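Local atomic coordinates of putative histidinol-phosphate aminotransferase (Erwinia carotovora atroseptica, PDB entry 3LY1), a protein that probably works as a pyridoxal-phosphate-dependent transaminase, perhaps acting on histidinol phosphate. Residues N17-N22 with Q339-T344; F127-L132 with E164-S169; V148-P153 with P189-I194; Q274-A279 with I330-P335. All coordinates share one frame; numbering follows the deposited sequence. Where two conformers were deposited one is given.

How the contacts relate
Starting at the N terminus, residues 17-22 open the longest loop, which contact 1 closes when helix 335-350 returns beside them more than 300 residues later; all the other contacts nest inside it. Contact 2 joins helices 129-137 and 160-168 in the cofactor-binding part of the chain. Contact 3 crosses it, since 148-153 lies between the segments of contact 2 and 189-194 beyond them; Phe127 packs on Val148 and Asn151, and Ile167 on Ile194. Contact 4 follows in series, setting helix 259-283 against the 327-331 strand end. It touches contact 1 through a probable hydrogen bond from Ser331 N to Ile21 O and the packing of Ala342 on Ala279, bringing the chain's beginning and end together in the small domain.

Contact 1 (N17-N22 with Q339-T344); sequences NPIRIN and QWVADT
Trp340, whose indole meets Ile19 across the contact, has a backbone carbonyl oxygen gripped by two donors from opposite faces of its plane: Thr344 OG1 at 2.8 Å from Trp340 O, and the Thr344 amide N. With chi1 at -60°, the threonine hydroxyl folds back along the helix, which also places Thr344 OG1 over one face of the indole, toward its rim. A threonine suits this spot because its hydroxyl can be satisfied by its own helix. The contact itself is apolar. Ile19 CD1 lies 3.7 Å from Trp340 CE3, approaching the ring obliquely, and 3.8 Å from Val341 CG2. The same valine methyl meets Ile21 tip to tip, with Ile21 CD1 at 4.0 Å from Val341 CG2. In fold type I aminotransferases the N-terminal arm joins the C-terminal small domain, and here strand 19-20 pairs in parallel with strand 315-316 while helix 335-350 packs beside it. Isoleucines suit this edge, since their long branch carries a methyl across to the helix. On the helix's polar side, Gln339 NE2 donates to Asp343 OD2 at 2.8 Å, nearly straight at 168°, while Asp343 OD1 forms a salt bridge with Arg346. Phe10 and Val315 also pack on Trp340.

Contact 2 (F127-L132 with E164-S169); sequences FDIEGL and EPWIAS
Trp166 swings its CG anti to the backbone N (chi1 -178°), sending the six-membered end of the indole out from its helix to Ile129 and Leu132. In Ile129, it is CG2 that stands anti to N, and this branch faces the ring. The two helices belong to successive beta-alpha-beta crossovers of the large domain: helix 129-137 leads from strand 115-119 to strand 143-148, and helix 160-168 leads on to strand 174-179. Tryptophan is suited to bridging them, since its long, flat ring reaches between backbones whose nearest CA atoms, Ile129 and Trp166, are 9.0 Å apart. Leu132 CB lies 3.7 Å from Trp166 CH2, and Ile129 CG2 lies 4.2 Å from Trp166 CE3, both approaching obliquely. Phe176 meets the indole edge-to-face, and Lys133 and Val136 extend the helix 129-137 surface against it, while Leu132 also rests on Val96 and Val119 of the sheet. Ser169 OG donates to Trp166 O at 2.7 Å, folding back on its own chain. At the start of helix 129-137 Asp128 is the N-cap residue, its carboxylate accepting from above its plane: Gly131 N lies 2.9 Å from Asp128 OD1.

Contact 3 (V148-P153 with P189-I194); sequences VNPNNP and PRFRSI. With PLP (pyridoxal-5'-phosphate), chain E.
The Phe191 ring takes Asn149 at its edge, where Asn149 CG lies in the ring plane, while the amide is turned 52° from it and Asn149 ND2 comes obliquely to 3.3 Å from Phe191 CE1. Asn149 CG stands anti to the backbone N (chi1 -159°), carrying the amide out to the ring, and the two side chains lie alongside each other, running opposite ways. Pro150 CD adds a looser apolar contact, 4.3 Å from Phe191 CE1. A phenyl ring suits this place, packing beside the amide while leaving both its N-H groups to water. Asn149 ND2 donates to water 1 at 2.9 Å and to water 2 at 3.0 Å. Water 1 also accepts from Arg192 N, and water 2 donates to Arg192 O, 2.9 Å away, linking the loops. Asn149 OD1 is bound by Thr158 N, which fixes the amide's rotation. This loop is the Asn-Pro motif familiar in class I and II aminotransferases, with cis peptides before both Pro150 and Pro153. Farther along it, Asn152 ND2 donates to the phenolic O3 of pyridoxal phosphate at 2.8 Å, while Asn152 OD1 is held by Arg329 NH1. Val148 CG1 packs against cofactor methyl C2A at 3.4 Å. Such an amide bond should help stabilise negative charge on O3, and the pull of Arg329 on the amide's other end would probably make Asn152 a stronger donor.

Contact 4 (Q274-A279 with I330-P335); sequences QILLKA and ISLGTP
Helix 259-283 runs past the point where strand 327-331 gives way to helix 335-350, the nearest backbone pairs being Ile275 with Pro335 (7.3 Å between CA atoms) and Leu276 with Leu332. Two neighbouring helix residues divide the work. Leu276 has CG anti to the backbone N (chi1 180°), which carries one methyl to the end of the strand and the loop after it: Leu276 CD2 lies 3.8 Å from Leu332 CD2 and 3.9 Å from Ile330 CG2, crossing both side chains at a slant. Leucine fits because a single methyl at the end of its branch can touch both. Ile275, a residue earlier, reaches the start of helix 335-350 instead. Its terminal methyl meets both backbone and ring, with Ile275 CD1 at 3.5 Å from Pro335 O and 4.1 Å from Pro335 CB. Proline is well placed at the first turn of a helix, where its missing N-H costs nothing. Thr334 just before it is the N-cap, its hydroxyl capping a backbone N of that turn, and Glu337 accepts from Thr334 N in return, as in a capping box. Gly333 O is bound by Ser272 OG of helix 259-283, a polar tie beside the apolar one. Val295 of strand 294-298 also packs on Leu276 and Leu332. Helices laid on a small antiparallel sheet in this way are typical of the C-terminal small domain of fold type I aminotransferases.

Contact 1 (N17-N22 with Q339-T344)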
# COMPACT_ATOMS: atom_id res chain seq x y z
N ASN A 17 17.60 21.13 -11.14
CA ASN A 17 16.16 21.44 -11.21
C ASN A 17 15.64 21.15 -12.63
O ASN A 17 15.20 22.06 -13.35
CB ASN A 17 15.92 22.88 -10.75
CG ASN A 17 14.45 23.27 -10.75
OD1 ASN A 17 13.56 22.43 -10.63
ND2 ASN A 17 14.20 24.56 -10.89
N PRO A 18 15.67 19.86 -13.01
CA PRO A 18 15.41 19.42 -14.38
C PRO A 18 13.94 19.43 -14.73
O PRO A 18 13.09 19.43 -13.85
CB PRO A 18 15.98 17.98 -14.41
CG PRO A 18 15.81 17.48 -13.04
CD PRO A 18 15.92 18.71 -12.11
N ILE A 19 13.64 19.48 -16.03
CA ILE A 19 12.29 19.16 -16.50
C ILE A 19 12.18 17.63 -16.39
O ILE A 19 13.03 16.91 -16.91
CB ILE A 19 12.06 19.58 -17.97
CG1 ILE A 19 12.04 21.11 -18.10
CG2 ILE A 19 10.76 18.98 -18.52
CD1 ILE A 19 12.09 21.62 -19.53
N ARG A 20 11.13 17.16 -15.72
CA ARG A 20 10.97 15.75 -15.39
C ARG A 20 9.88 15.18 -16.28
O ARG A 20 8.71 15.37 -16.01
CB ARG A 20 10.61 15.62 -13.90
CG ARG A 20 11.80 15.94 -12.96
CD ARG A 20 11.39 16.16 -11.51
NE ARG A 20 10.90 14.93 -10.85
CZ ARG A 20 10.60 14.84 -9.56
NH1 ARG A 20 10.76 15.90 -8.75
NH2 ARG A 20 10.17 13.69 -9.06
N ILE A 21 10.28 14.51 -17.37
CA ILE A 21 9.31 13.98 -18.33
C ILE A 21 9.69 12.54 -18.54
O ILE A 21 9.83 12.03 -19.67
CB ILE A 21 9.22 14.82 -19.64
CG1 ILE A 21 10.61 15.11 -20.22
CG2 ILE A 21 8.41 16.14 -19.40
CD1 ILE A 21 10.59 15.92 -21.54
N ASN A 22 9.90 11.89 -17.41
CA ASN A 22 10.47 10.55 -17.37
C ASN A 22 9.54 9.44 -16.86
O ASN A 22 9.80 8.28 -17.14
CB ASN A 22 11.80 10.54 -16.57
CG ASN A 22 11.71 11.21 -15.18
OD1 ASN A 22 10.75 11.93 -14.84
ND2 ASN A 22 12.79 11.00 -14.38
N GLN A 339 7.46 23.34 -25.07
CA GLN A 339 8.06 24.35 -25.97
C GLN A 339 9.58 24.48 -25.78
O GLN A 339 10.35 24.54 -26.74
CB GLN A 339 7.40 25.72 -25.82
CG GLN A 339 7.94 26.71 -26.84
CD GLN A 339 7.58 26.30 -28.27
OE1 GLN A 339 6.44 25.93 -28.54
NE2 GLN A 339 8.57 26.35 -29.18
N TRP A 340 10.02 24.51 -24.54
CA TRP A 340 11.44 24.60 -24.27
C TRP A 340 12.16 23.31 -24.71
O TRP A 340 13.27 23.35 -25.32
CB TRP A 340 11.65 24.85 -22.78
CG TRP A 340 12.98 25.32 -22.47
CD1 TRP A 340 13.41 26.63 -22.42
CD2 TRP A 340 14.11 24.52 -22.18
NE1 TRP A 340 14.74 26.67 -22.10
CE2 TRP A 340 15.19 25.38 -21.95
CE3 TRP A 340 14.31 23.14 -22.09
CZ2 TRP A 340 16.48 24.91 -21.64
CZ3 TRP A 340 15.60 22.67 -21.77
CH2 TRP A 340 16.66 23.56 -21.55
N VAL A 341 11.51 22.17 -24.45
CA VAL A 341 12.10 20.90 -24.85
C VAL A 341 12.18 20.80 -26.38
O VAL A 341 13.23 20.40 -26.92
CB VAL A 341 11.38 19.65 -24.25
CG1 VAL A 341 11.92 18.35 -24.87
CG2 VAL A 341 11.58 19.61 -22.74
N ALA A 342 11.06 21.11 -27.05
CA ALA A 342 10.97 21.12 -28.50
C ALA A 342 12.05 22.00 -29.12
O ALA A 342 12.74 21.60 -30.05
CB ALA A 342 9.59 21.60 -28.96
N ASP A 343 12.24 23.21 -28.59
CA ASP A 343 13.29 24.03 -29.13
C ASP A 343 14.69 23.49 -28.83
O ASP A 343 15.58 23.66 -29.65
CB ASP A 343 13.12 25.45 -28.70
CG ASP A 343 11.90 26.09 -29.32
OD1 ASP A 343 11.58 25.72 -30.48
OD2 ASP A 343 11.27 26.91 -28.64
N THR A 344 14.90 22.83 -27.67
CA THR A 344 16.17 22.17 -27.37
C THR A 344 16.45 21.04 -28.40
O THR A 344 17.57 20.86 -28.89
CB THR A 344 16.20 21.63 -25.92
OG1 THR A 344 16.03 22.73 -25.01
CG2 THR A 344 17.51 20.95 -25.60

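Contact 2 (F127-L132 with E164-S169)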
# COMPACT_ATOMS: atom_id res chain seq x y z
N PHE A 127 -0.55 -4.10 -31.08
CA PHE A 127 -0.73 -5.42 -30.54
C PHE A 127 -1.09 -6.36 -31.69
O PHE A 127 -1.85 -5.98 -32.56
CB PHE A 127 -1.90 -5.43 -29.56
CG PHE A 127 -1.62 -4.79 -28.23
CD1 PHE A 127 -0.45 -4.13 -27.95
CD2 PHE A 127 -2.62 -4.81 -27.26
CE1 PHE A 127 -0.27 -3.55 -26.68
CE2 PHE A 127 -2.44 -4.22 -26.02
CZ PHE A 127 -1.28 -3.59 -25.74
N ASP A 128 -0.54 -7.56 -31.69
CA ASP A 128 -1.00 -8.62 -32.57
C ASP A 128 -2.10 -9.38 -31.83
O ASP A 128 -1.85 -10.42 -31.21
CB ASP A 128 0.17 -9.51 -32.97
CG ASP A 128 -0.24 -10.67 -33.87
OD1 ASP A 128 -1.40 -10.75 -34.29
OD2 ASP A 128 0.62 -11.53 -34.16
N ILE A 129 -3.34 -8.86 -31.89
CA ILE A 129 -4.45 -9.51 -31.19
C ILE A 129 -4.67 -10.96 -31.64
O ILE A 129 -4.89 -11.85 -30.80
CB ILE A 129 -5.76 -8.71 -31.28
CG1 ILE A 129 -5.57 -7.40 -30.51
CG2 ILE A 129 -6.89 -9.50 -30.58
CD1 ILE A 129 -5.46 -7.62 -28.99
N GLU A 130 -4.58 -11.21 -32.95
CA GLU A 130 -4.69 -12.60 -33.43
C GLU A 130 -3.60 -13.51 -32.85
O GLU A 130 -3.87 -14.66 -32.47
CB GLU A 130 -4.73 -12.69 -34.95
CG GLU A 130 -5.98 -12.07 -35.61
CD GLU A 130 -7.32 -12.68 -35.11
OE1 GLU A 130 -7.38 -13.89 -34.80
OE2 GLU A 130 -8.32 -11.92 -35.04
N GLY A 131 -2.38 -12.99 -32.72
CA GLY A 131 -1.30 -13.75 -32.07
C GLY A 131 -1.54 -14.04 -30.60
O GLY A 131 -1.24 -15.11 -30.11
N LEU A 132 -2.08 -13.07 -29.88
CA LEU A 132 -2.43 -13.22 -28.47
C LEU A 132 -3.56 -14.24 -28.30
O LEU A 132 -3.50 -15.10 -27.42
CB LEU A 132 -2.81 -11.86 -27.86
CG LEU A 132 -1.68 -10.80 -27.83
CD1 LEU A 132 -2.19 -9.37 -27.88
CD2 LEU A 132 -0.79 -11.00 -26.62
N GLU A 164 -13.17 -6.57 -27.37
CA GLU A 164 -14.46 -7.00 -26.79
C GLU A 164 -14.97 -8.37 -27.26
O GLU A 164 -15.41 -9.16 -26.43
CB GLU A 164 -15.55 -5.94 -26.94
CG GLU A 164 -15.30 -4.67 -26.15
CD GLU A 164 -16.31 -3.55 -26.45
OE1 GLU A 164 -17.22 -3.74 -27.29
OE2 GLU A 164 -16.18 -2.45 -25.84
N PRO A 165 -14.91 -8.67 -28.58
CA PRO A 165 -15.44 -9.97 -28.98
C PRO A 165 -14.58 -11.12 -28.53
O PRO A 165 -15.10 -12.21 -28.34
CB PRO A 165 -15.42 -9.93 -30.52
CG PRO A 165 -15.33 -8.52 -30.88
CD PRO A 165 -14.57 -7.86 -29.75
N TRP A 166 -13.28 -10.91 -28.42
CA TRP A 166 -12.41 -11.94 -27.84
C TRP A 166 -12.82 -12.25 -26.39
O TRP A 166 -13.02 -13.42 -26.04
CB TRP A 166 -10.96 -11.49 -27.88
CG TRP A 166 -9.95 -12.49 -27.36
CD1 TRP A 166 -10.10 -13.84 -27.25
CD2 TRP A 166 -8.63 -12.19 -26.93
NE1 TRP A 166 -8.94 -14.40 -26.76
CE2 TRP A 166 -8.02 -13.41 -26.56
CE3 TRP A 166 -7.89 -11.01 -26.83
CZ2 TRP A 166 -6.71 -13.48 -26.11
CZ3 TRP A 166 -6.59 -11.08 -26.37
CH2 TRP A 166 -6.02 -12.30 -26.01
N ILE A 167 -13.01 -11.20 -25.59
CA ILE A 167 -13.37 -11.39 -24.17
C ILE A 167 -14.77 -11.98 -24.04
O ILE A 167 -15.01 -12.89 -23.24
CB ILE A 167 -13.25 -10.07 -23.38
CG1 ILE A 167 -11.79 -9.58 -23.42
CG2 ILE A 167 -13.80 -10.24 -21.92
CD1 ILE A 167 -11.54 -8.26 -22.69
N ALA A 168 -15.69 -11.49 -24.87
CA ALA A 168 -17.06 -11.95 -24.85
C ALA A 168 -17.15 -13.43 -25.25
O ALA A 168 -18.08 -14.10 -24.86
CB ALA A 168 -17.92 -11.06 -25.75
N SER A 169 -16.18 -13.94 -26.01
CA SER A 169 -16.19 -15.34 -26.43
C SER A 169 -15.83 -16.29 -25.29
O SER A 169 -15.93 -17.50 -25.45
CB SER A 169 -15.26 -15.58 -27.64
OG SER A 169 -13.88 -15.64 -27.29

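Contact 3 (V148-P153 with P189-I194)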
# COMPACT_ATOMS: atom_id res chain seq x y z
N VAL A 148 -2.79 -3.59 -21.74
CA VAL A 148 -2.69 -2.18 -21.36
C VAL A 148 -3.20 -1.34 -22.50
O VAL A 148 -2.74 -1.50 -23.67
CB VAL A 148 -1.22 -1.82 -20.97
CG1 VAL A 148 -1.17 -0.36 -20.44
CG2 VAL A 148 -0.69 -2.84 -19.92
N ASN A 149 -4.14 -0.43 -22.19
CA ASN A 149 -4.92 0.25 -23.20
C ASN A 149 -5.35 1.59 -22.68
O ASN A 149 -6.28 1.64 -21.89
CB ASN A 149 -6.19 -0.54 -23.56
CG ASN A 149 -6.77 -0.16 -24.92
OD1 ASN A 149 -6.02 0.28 -25.83
ND2 ASN A 149 -8.12 -0.27 -25.06
N PRO A 150 -4.70 2.69 -23.10
CA PRO A 150 -3.56 2.86 -24.01
C PRO A 150 -2.32 2.18 -23.49
O PRO A 150 -2.13 2.15 -22.30
CB PRO A 150 -3.33 4.38 -24.01
CG PRO A 150 -4.63 4.98 -23.65
CD PRO A 150 -5.28 3.98 -22.71
N ASN A 151 -1.51 1.62 -24.38
CA ASN A 151 -0.30 0.90 -23.99
C ASN A 151 0.77 1.88 -23.52
O ASN A 151 0.86 2.97 -24.02
CB ASN A 151 0.20 0.04 -25.15
CG ASN A 151 1.30 -0.95 -24.74
OD1 ASN A 151 1.26 -1.52 -23.64
ND2 ASN A 151 2.25 -1.17 -25.63
N ASN A 152 1.60 1.41 -22.60
CA ASN A 152 2.81 2.09 -22.14
C ASN A 152 3.88 1.10 -22.48
O ASN A 152 3.84 -0.03 -21.98
CB ASN A 152 2.70 2.36 -20.62
CG ASN A 152 3.98 3.00 -20.02
OD1 ASN A 152 4.91 3.35 -20.73
ND2 ASN A 152 4.00 3.16 -18.68
N PRO A 153 4.87 1.49 -23.33
CA PRO A 153 5.37 2.80 -23.69
C PRO A 153 4.91 3.39 -25.01
O PRO A 153 5.20 4.55 -25.25
CB PRO A 153 6.89 2.55 -23.76
CG PRO A 153 6.97 1.21 -24.36
CD PRO A 153 5.86 0.44 -23.67
N PRO A 189 -11.81 7.61 -31.20
CA PRO A 189 -13.14 7.06 -30.95
C PRO A 189 -13.27 5.53 -31.13
O PRO A 189 -14.33 5.01 -30.79
CB PRO A 189 -14.01 7.77 -32.00
CG PRO A 189 -13.08 8.01 -33.12
CD PRO A 189 -11.78 8.41 -32.45
N ARG A 190 -12.23 4.84 -31.62
CA ARG A 190 -12.24 3.37 -31.65
C ARG A 190 -11.98 2.80 -30.24
O ARG A 190 -12.19 1.59 -29.99
CB ARG A 190 -11.16 2.84 -32.60
CG ARG A 190 -11.39 3.28 -34.09
CD ARG A 190 -10.21 2.98 -34.98
NE ARG A 190 -9.03 3.72 -34.57
CZ ARG A 190 -7.85 3.68 -35.18
NH1 ARG A 190 -7.67 2.96 -36.27
NH2 ARG A 190 -6.84 4.38 -34.69
N PHE A 191 -11.49 3.65 -29.34
CA PHE A 191 -11.25 3.25 -27.95
C PHE A 191 -12.55 3.27 -27.16
O PHE A 191 -13.32 4.23 -27.26
CB PHE A 191 -10.26 4.19 -27.24
CG PHE A 191 -10.13 3.90 -25.75
CD1 PHE A 191 -9.25 2.94 -25.31
CD2 PHE A 191 -10.93 4.52 -24.82
CE1 PHE A 191 -9.14 2.64 -23.95
CE2 PHE A 191 -10.85 4.23 -23.47
CZ PHE A 191 -9.94 3.28 -23.03
N ARG A 192 -12.74 2.22 -26.37
CA ARG A 192 -13.87 2.10 -25.44
C ARG A 192 -13.37 1.50 -24.12
O ARG A 192 -12.63 0.52 -24.13
CB ARG A 192 -14.96 1.19 -26.05
CG ARG A 192 -16.19 1.92 -26.54
CD ARG A 192 -16.86 1.34 -27.77
NE ARG A 192 -16.79 -0.11 -28.02
CZ ARG A 192 -16.74 -0.61 -29.26
NH1 ARG A 192 -16.72 0.22 -30.29
NH2 ARG A 192 -16.68 -1.92 -29.48
N SER A 193 -13.78 2.08 -22.98
CA SER A 193 -13.52 1.42 -21.68
C SER A 193 -14.24 0.06 -21.65
O SER A 193 -15.36 -0.11 -22.19
CB SER A 193 -13.93 2.26 -20.47
OG SER A 193 -13.75 1.52 -19.26
N ILE A 194 -13.58 -0.92 -21.04
CA ILE A 194 -14.14 -2.25 -20.90
C ILE A 194 -15.17 -2.30 -19.78
O ILE A 194 -15.87 -3.28 -19.62
CB ILE A 194 -13.03 -3.30 -20.69
CG1 ILE A 194 -13.51 -4.70 -21.11
CG2 ILE A 194 -12.44 -3.29 -19.25
CD1 ILE A 194 -13.53 -4.89 -22.59
N1 PLP E . -0.31 0.69 -15.26
C2 PLP E . 0.40 1.39 -16.21
C2A PLP E . 0.14 1.09 -17.67
C3 PLP E . 1.35 2.31 -15.79
O3 PLP E . 2.06 2.99 -16.73
C4 PLP E . 1.57 2.52 -14.41
C4A PLP E . 2.50 3.60 -13.93
O4A PLP E . 3.61 3.61 -14.44
C5 PLP E . 0.85 1.79 -13.46
C6 PLP E . -0.09 0.86 -13.92
C5A PLP E . 1.05 1.96 -11.97
O4P PLP E . 0.75 3.28 -11.46
P PLP E . 0.20 3.49 -9.98
O1P PLP E . 0.72 2.45 -9.03
O2P PLP E . -1.29 3.42 -10.19
O3P PLP E . 0.69 4.90 -9.68
O HOH W 1 -10.55 -0.13 -26.72
O HOH W 2 -10.26 -0.74 -23.01

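Contact 4 (Q274-A279 with I330-P335)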
# COMPACT_ATOMS: atom_id res chain seq x y z
N GLN A 274 0.69 18.37 -29.03
CA GLN A 274 0.87 19.01 -30.34
C GLN A 274 2.21 19.78 -30.44
O GLN A 274 2.81 19.81 -31.51
CB GLN A 274 -0.34 19.88 -30.67
CG GLN A 274 -1.65 19.07 -30.78
CD GLN A 274 -1.58 17.96 -31.82
OE1 GLN A 274 -1.35 18.22 -33.00
NE2 GLN A 274 -1.77 16.72 -31.39
N ILE A 275 2.68 20.35 -29.34
CA ILE A 275 3.98 21.02 -29.36
C ILE A 275 5.11 20.04 -29.65
O ILE A 275 5.99 20.32 -30.46
CB ILE A 275 4.26 21.74 -28.04
CG1 ILE A 275 3.29 22.91 -27.91
CG2 ILE A 275 5.72 22.28 -27.98
CD1 ILE A 275 3.29 23.55 -26.52
N LEU A 276 5.09 18.89 -28.99
CA LEU A 276 6.09 17.87 -29.25
C LEU A 276 5.99 17.30 -30.68
O LEU A 276 7.04 17.13 -31.35
CB LEU A 276 6.03 16.78 -28.19
CG LEU A 276 7.04 15.64 -28.38
CD1 LEU A 276 8.50 16.12 -28.39
CD2 LEU A 276 6.80 14.66 -27.24
N LEU A 277 4.76 17.01 -31.13
CA LEU A 277 4.52 16.43 -32.46
C LEU A 277 4.99 17.38 -33.58
O LEU A 277 5.60 16.92 -34.55
CB LEU A 277 3.05 16.01 -32.66
CG LEU A 277 2.47 14.93 -31.73
CD1 LEU A 277 1.11 14.37 -32.23
CD2 LEU A 277 3.47 13.78 -31.49
N LYS A 278 4.76 18.68 -33.40
CA LYS A 278 5.23 19.71 -34.34
C LYS A 278 6.75 19.61 -34.49
O LYS A 278 7.27 19.62 -35.60
CB LYS A 278 4.83 21.12 -33.87
CG LYS A 278 5.02 22.23 -34.92
CD LYS A 278 4.65 23.63 -34.37
CE LYS A 278 5.32 24.78 -35.15
NZ LYS A 278 5.01 24.73 -36.60
N ALA A 279 7.48 19.52 -33.36
CA ALA A 279 8.95 19.35 -33.40
C ALA A 279 9.40 18.06 -34.10
O ALA A 279 10.34 18.09 -34.91
CB ALA A 279 9.57 19.45 -31.98
N ILE A 330 8.87 9.88 -24.31
CA ILE A 330 8.99 11.21 -23.78
C ILE A 330 7.67 11.55 -23.10
O ILE A 330 6.65 11.64 -23.77
CB ILE A 330 9.16 12.25 -24.92
CG1 ILE A 330 10.36 11.93 -25.80
CG2 ILE A 330 9.25 13.65 -24.34
CD1 ILE A 330 11.70 11.84 -25.07
N SER A 331 7.66 11.72 -21.78
CA SER A 331 6.40 12.16 -21.14
C SER A 331 6.03 13.60 -21.49
O SER A 331 6.87 14.46 -21.80
CB SER A 331 6.40 11.94 -19.59
OG SER A 331 6.96 10.64 -19.28
N LEU A 332 4.75 13.90 -21.43
CA LEU A 332 4.31 15.23 -21.79
C LEU A 332 4.30 16.12 -20.55
O LEU A 332 3.60 15.86 -19.58
CB LEU A 332 2.98 15.19 -22.50
CG LEU A 332 2.94 14.47 -23.85
CD1 LEU A 332 1.49 14.43 -24.43
CD2 LEU A 332 3.89 15.08 -24.86
N GLY A 333 5.17 17.13 -20.58
CA GLY A 333 5.21 18.18 -19.55
C GLY A 333 4.17 19.26 -19.79
O GLY A 333 3.27 19.11 -20.61
N THR A 334 4.29 20.37 -19.05
CA THR A 334 3.38 21.49 -19.24
C THR A 334 3.67 22.06 -20.63
O THR A 334 4.75 21.77 -21.18
CB THR A 334 3.59 22.62 -18.20
OG1 THR A 334 4.87 23.24 -18.40
CG2 THR A 334 3.48 22.06 -16.77
N PRO A 335 2.73 22.84 -21.21
CA PRO A 335 2.99 23.41 -22.55
C PRO A 335 4.30 24.22 -22.61
O PRO A 335 5.07 24.10 -23.58
CB PRO A 335 1.73 24.28 -22.80
CG PRO A 335 0.62 23.48 -22.04
CD PRO A 335 1.33 23.06 -20.77